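Local coordinates for protein putative metalloprotease II (Bacteroides fragilis, PDB 4ON1) that probably acts as a zinc-dependent endopeptidase related to fragilysin, held here in a form whose zinc is also bound by a ligand from the chain itself, at residues K175-E180 against I336-G341; A342-N347 against M352-S357. All blocks are in the same frame, centred on the assembly; numbering follows the deposited sequence.

Contact 1: K175-E180 against I336-G341. With ZN (zinc ion), chain C.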
# COMPACT_ATOMS: atom_id res chain seq x y z
N LYS A 175 8.19 8.84 -14.76
CA LYS A 175 8.82 10.15 -14.70
C LYS A 175 8.39 10.90 -13.44
O LYS A 175 7.66 11.89 -13.51
CB LYS A 175 8.46 10.96 -15.94
CG LYS A 175 9.45 12.04 -16.33
CD LYS A 175 9.27 12.44 -17.79
CE LYS A 175 9.55 11.27 -18.74
NZ LYS A 175 8.34 10.46 -19.06
N ASP A 176 8.84 10.41 -12.29
CA ASP A 176 8.16 10.65 -11.03
C ASP A 176 9.03 11.29 -9.94
O ASP A 176 8.80 11.07 -8.75
CB ASP A 176 7.56 9.33 -10.52
CG ASP A 176 8.60 8.23 -10.36
OD1 ASP A 176 9.71 8.35 -10.92
OD2 ASP A 176 8.30 7.23 -9.69
N TYR A 177 10.01 12.10 -10.36
CA TYR A 177 10.83 12.90 -9.46
C TYR A 177 11.48 14.04 -10.25
O TYR A 177 11.65 13.91 -11.46
CB TYR A 177 11.90 12.05 -8.77
CG TYR A 177 12.80 11.30 -9.73
CD1 TYR A 177 13.92 11.92 -10.28
CD2 TYR A 177 12.54 9.99 -10.09
CE1 TYR A 177 14.76 11.24 -11.17
CE2 TYR A 177 13.36 9.31 -10.98
CZ TYR A 177 14.47 9.94 -11.51
OH TYR A 177 15.29 9.26 -12.38
N PRO A 178 11.86 15.14 -9.58
CA PRO A 178 12.46 16.26 -10.33
C PRO A 178 13.89 15.97 -10.72
O PRO A 178 14.53 15.15 -10.07
CB PRO A 178 12.40 17.42 -9.34
CG PRO A 178 12.45 16.77 -8.00
CD PRO A 178 11.74 15.44 -8.14
N THR A 179 14.40 16.62 -11.76
CA THR A 179 15.79 16.41 -12.15
C THR A 179 16.73 17.29 -11.34
O THR A 179 16.66 18.52 -11.42
CB THR A 179 16.02 16.69 -13.65
OG1 THR A 179 15.89 18.09 -13.91
CG2 THR A 179 15.00 15.93 -14.50
N GLU A 180 17.59 16.65 -10.55
CA GLU A 180 18.71 17.30 -9.85
C GLU A 180 18.40 18.67 -9.25
O GLU A 180 19.30 19.39 -8.83
CB GLU A 180 19.90 17.39 -10.79
CG GLU A 180 20.24 16.06 -11.43
CD GLU A 180 21.62 16.01 -12.05
OE1 GLU A 180 22.10 17.06 -12.54
OE2 GLU A 180 22.24 14.93 -12.04
N ILE A 336 8.09 6.17 -2.19
CA ILE A 336 8.83 6.20 -0.94
C ILE A 336 10.25 5.66 -1.17
O ILE A 336 11.21 6.13 -0.56
CB ILE A 336 8.10 5.40 0.17
CG1 ILE A 336 6.96 6.25 0.75
CG2 ILE A 336 9.04 4.97 1.28
CD1 ILE A 336 6.00 5.48 1.67
N GLY A 337 10.37 4.71 -2.10
CA GLY A 337 11.68 4.25 -2.54
C GLY A 337 12.56 5.41 -2.99
O GLY A 337 13.71 5.53 -2.57
N HIS A 338 12.00 6.26 -3.85
CA HIS A 338 12.72 7.45 -4.30
C HIS A 338 13.10 8.36 -3.12
O HIS A 338 14.24 8.81 -3.01
CB HIS A 338 11.89 8.23 -5.32
CG HIS A 338 11.85 7.63 -6.69
ND1 HIS A 338 12.98 7.16 -7.33
CD2 HIS A 338 10.83 7.45 -7.56
CE1 HIS A 338 12.65 6.71 -8.53
NE2 HIS A 338 11.34 6.87 -8.69
N LEU A 339 12.15 8.59 -2.21
CA LEU A 339 12.40 9.49 -1.08
C LEU A 339 13.54 8.97 -0.20
O LEU A 339 14.28 9.76 0.40
CB LEU A 339 11.13 9.67 -0.25
CG LEU A 339 9.94 10.37 -0.92
CD1 LEU A 339 8.72 10.38 0.01
CD2 LEU A 339 10.32 11.79 -1.31
N LEU A 340 13.70 7.65 -0.14
CA LEU A 340 14.76 7.02 0.65
C LEU A 340 16.08 6.92 -0.11
O LEU A 340 17.11 6.54 0.47
CB LEU A 340 14.33 5.63 1.09
CG LEU A 340 13.27 5.58 2.20
CD1 LEU A 340 12.64 4.19 2.26
CD2 LEU A 340 13.90 5.93 3.54
N GLY A 341 16.07 7.25 -1.40
CA GLY A 341 17.30 7.25 -2.18
C GLY A 341 17.38 6.28 -3.34
O GLY A 341 18.34 6.33 -4.12
ZN ZN C . 10.15 6.22 -10.17

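Contact 2: A342-N347 against M352-S357. With ZN (zinc ion), chain C.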
# COMPACT_ATOMS: atom_id res chain seq x y z
N ALA A 342 16.38 5.41 -3.49
CA ALA A 342 16.41 4.44 -4.58
C ALA A 342 16.22 5.11 -5.94
O ALA A 342 15.43 6.06 -6.09
CB ALA A 342 15.34 3.37 -4.37
N GLU A 343 16.91 4.59 -6.94
CA GLU A 343 16.81 5.10 -8.30
C GLU A 343 16.19 4.05 -9.21
O GLU A 343 16.06 2.89 -8.82
CB GLU A 343 18.20 5.51 -8.82
CG GLU A 343 18.48 6.99 -8.63
CD GLU A 343 19.94 7.28 -8.42
OE1 GLU A 343 20.78 6.39 -8.70
OE2 GLU A 343 20.26 8.39 -7.96
N HIS A 344 15.77 4.46 -10.41
CA HIS A 344 15.21 3.51 -11.36
C HIS A 344 16.27 2.49 -11.78
O HIS A 344 17.45 2.82 -11.87
CB HIS A 344 14.66 4.24 -12.59
CG HIS A 344 13.38 4.98 -12.33
ND1 HIS A 344 12.99 6.08 -13.05
CD2 HIS A 344 12.42 4.78 -11.39
CE1 HIS A 344 11.83 6.52 -12.58
NE2 HIS A 344 11.46 5.74 -11.57
N VAL A 345 15.84 1.26 -12.03
CA VAL A 345 16.75 0.20 -12.47
C VAL A 345 16.15 -0.57 -13.66
O VAL A 345 14.97 -0.41 -13.96
CB VAL A 345 17.06 -0.79 -11.33
CG1 VAL A 345 17.74 -0.09 -10.17
CG2 VAL A 345 15.78 -1.48 -10.86
N ASP A 346 16.96 -1.41 -14.31
CA ASP A 346 16.51 -2.10 -15.52
C ASP A 346 16.01 -3.52 -15.25
O ASP A 346 15.83 -4.31 -16.17
CB ASP A 346 17.64 -2.17 -16.57
CG ASP A 346 18.16 -0.81 -16.98
OD1 ASP A 346 19.24 -0.76 -17.60
OD2 ASP A 346 17.50 0.21 -16.67
N ASN A 347 15.78 -3.83 -13.98
CA ASN A 347 15.25 -5.14 -13.61
C ASN A 347 13.73 -5.07 -13.48
O ASN A 347 13.21 -4.39 -12.59
CB ASN A 347 15.89 -5.60 -12.30
CG ASN A 347 15.48 -7.00 -11.90
OD1 ASN A 347 14.55 -7.58 -12.46
ND2 ASN A 347 16.17 -7.55 -10.91
N MET A 352 11.65 -0.67 -8.30
CA MET A 352 12.12 0.58 -8.88
C MET A 352 12.38 0.46 -10.39
O MET A 352 13.16 1.23 -10.96
CB MET A 352 13.39 1.06 -8.17
CG MET A 352 13.24 1.21 -6.65
SD MET A 352 11.81 2.23 -6.24
CE MET A 352 12.37 3.82 -6.87
N TYR A 353 11.73 -0.50 -11.04
CA TYR A 353 11.82 -0.63 -12.49
C TYR A 353 11.44 0.68 -13.19
O TYR A 353 10.44 1.32 -12.85
CB TYR A 353 10.93 -1.77 -12.99
CG TYR A 353 11.18 -2.15 -14.43
CD1 TYR A 353 10.13 -2.44 -15.28
CD2 TYR A 353 12.47 -2.22 -14.93
CE1 TYR A 353 10.36 -2.80 -16.60
CE2 TYR A 353 12.71 -2.58 -16.25
CZ TYR A 353 11.65 -2.86 -17.08
OH TYR A 353 11.89 -3.21 -18.39
N THR A 354 12.26 1.05 -14.17
CA THR A 354 12.18 2.33 -14.85
C THR A 354 10.90 2.51 -15.67
O THR A 354 10.47 3.63 -15.95
CB THR A 354 13.39 2.51 -15.79
OG1 THR A 354 14.58 2.11 -15.10
CG2 THR A 354 13.53 3.96 -16.25
N TRP A 355 10.30 1.39 -16.06
CA TRP A 355 9.12 1.42 -16.92
C TRP A 355 7.96 0.70 -16.24
O TRP A 355 8.16 -0.14 -15.37
CB TRP A 355 9.43 0.79 -18.28
CG TRP A 355 10.51 1.50 -19.06
CD1 TRP A 355 10.35 2.57 -19.89
CD2 TRP A 355 11.91 1.18 -19.08
NE1 TRP A 355 11.56 2.94 -20.43
CE2 TRP A 355 12.54 2.11 -19.95
CE3 TRP A 355 12.70 0.21 -18.45
CZ2 TRP A 355 13.91 2.09 -20.20
CZ3 TRP A 355 14.07 0.19 -18.71
CH2 TRP A 355 14.66 1.12 -19.57
N TYR A 356 6.74 1.05 -16.64
CA TYR A 356 5.54 0.44 -16.07
C TYR A 356 5.34 -0.98 -16.62
O TYR A 356 5.14 -1.17 -17.81
CB TYR A 356 4.32 1.31 -16.37
CG TYR A 356 3.00 0.78 -15.83
CD1 TYR A 356 2.93 0.17 -14.58
CD2 TYR A 356 1.83 0.93 -16.56
CE1 TYR A 356 1.71 -0.29 -14.09
CE2 TYR A 356 0.61 0.47 -16.08
CZ TYR A 356 0.56 -0.14 -14.84
OH TYR A 356 -0.64 -0.60 -14.34
N SER A 357 5.43 -1.98 -15.74
CA SER A 357 5.32 -3.37 -16.15
C SER A 357 4.57 -4.16 -15.08
O SER A 357 4.62 -3.81 -13.91
CB SER A 357 6.71 -3.98 -16.40
OG SER A 357 6.73 -5.36 -16.13
ZN ZN C . 10.15 6.22 -10.17

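Contact 1: K175-E180 against I336-G341
Asp176 and His338 meet at the zinc ion, the aspartate gripping it with both carboxylate oxygens (OD1 to zinc 2.3 Å, OD2 to zinc 2.2 Å) and the histidine with NE2 at 2.0 Å. OD1 of Asp176 and NE2 of His338 lie 3.1 Å apart because they share the metal, not through a hydrogen bond. The two groups cross almost at a right angle, with carboxylate and imidazole planes 81° apart and OD2 in plane at the ring's edge. In Asp176, CG stands between the backbone N and the carbonyl carbon (chi1 56°), turning the carboxylate in to the metal although CB itself does not head for the helix. Tyr177 takes the same first torsion and brings the edge of its ring onto a face of His338 in a T-shaped stack, centroids 4.8 Å apart. Within it, CD2 of Tyr177 approaches His338 NE2 to 3.6 Å, offset toward the rim of the imidazole. The other ring nitrogen of His338, ND1, is hydrogen-bonded to the carbonyl of Ala342, which helps fix the ring's rotation and aims NE2 at the zinc. His334 and His344 complete the site. With the HExxHxxGxxH sequence this is a metzincin centre, and an aspartate chelating the zinc is consistent with the aspartate-switch latency of profragilysin. Gly341, the glycine of that sequence, is the first residue to leave helical angles, and its positive phi makes a Schellman motif, its N bonded to His338 O at 2.9 Å; the chain then turns toward the third histidine. Helix 331-340 lies against strand 299-301, where Ala301 touches His338 and makes a backbone bond to Asp176; Ile304 touches Tyr177, while Leu340 reaches helix 367-378.

Contact 2: A342-N347 against M352-S357
His344, bound to the zinc ion through NE2 at 2.0 Å, is backed by Thr354, whose CA lies over one face of the imidazole in a CH-pi contact, 4.2 Å from the ring centroid. Thr354 OG1 also packs on His344 CB at 3.3 Å, and CG2 reaches toward ND1. A single beta bridge between Val345 and Tyr353 sets this pairing. Val345 N donates to Met352 O at 2.9 Å, and Val345 O accepts twice from Thr354: from N in the carbonyl plane at 3.1 Å, and from OG1 at 2.8 Å, well above that plane. The hydroxyl, placed beside its own backbone N (chi1 -44°), thus ties the threonine to the 342-347 backbone. Tyr353 adds its ring edge, CD2 to Val345 O 3.2 Å. The folded side chain of Met352 lies against Ala342, Met352 CG to Ala342 CB 3.8 Å. It is the methionine of the metzincin Met-turn, and it also packs on His334 and His338 of helix 331-340. Helix 367-378 also packs on these loops, Asn369 touching Ala342, Val345 and Met352, and Arg372 forming a salt bridge with Glu343.

How the contacts relate
Coming from the N terminus, the chain passes helix 160-165 and delivers 175-180 to the metal; contact 1 then closes a long loop of 155 residues, containing strands 201-209, 240-248 and 284-288, when helix 331-340 arrives. Contact 2 opens immediately afterwards and closes a short loop, with four residues between its segments, before helix 367-378. The two therefore follow in series, neither enclosing nor crossing the other. Their junction is the helix end, where Ala342 N probably bonds to Gly337 O at 2.8 Å. Both share the zinc ion, tying the loop between helix 160-165 and strand 201-209, the zinc-binding helix and the Met-turn together.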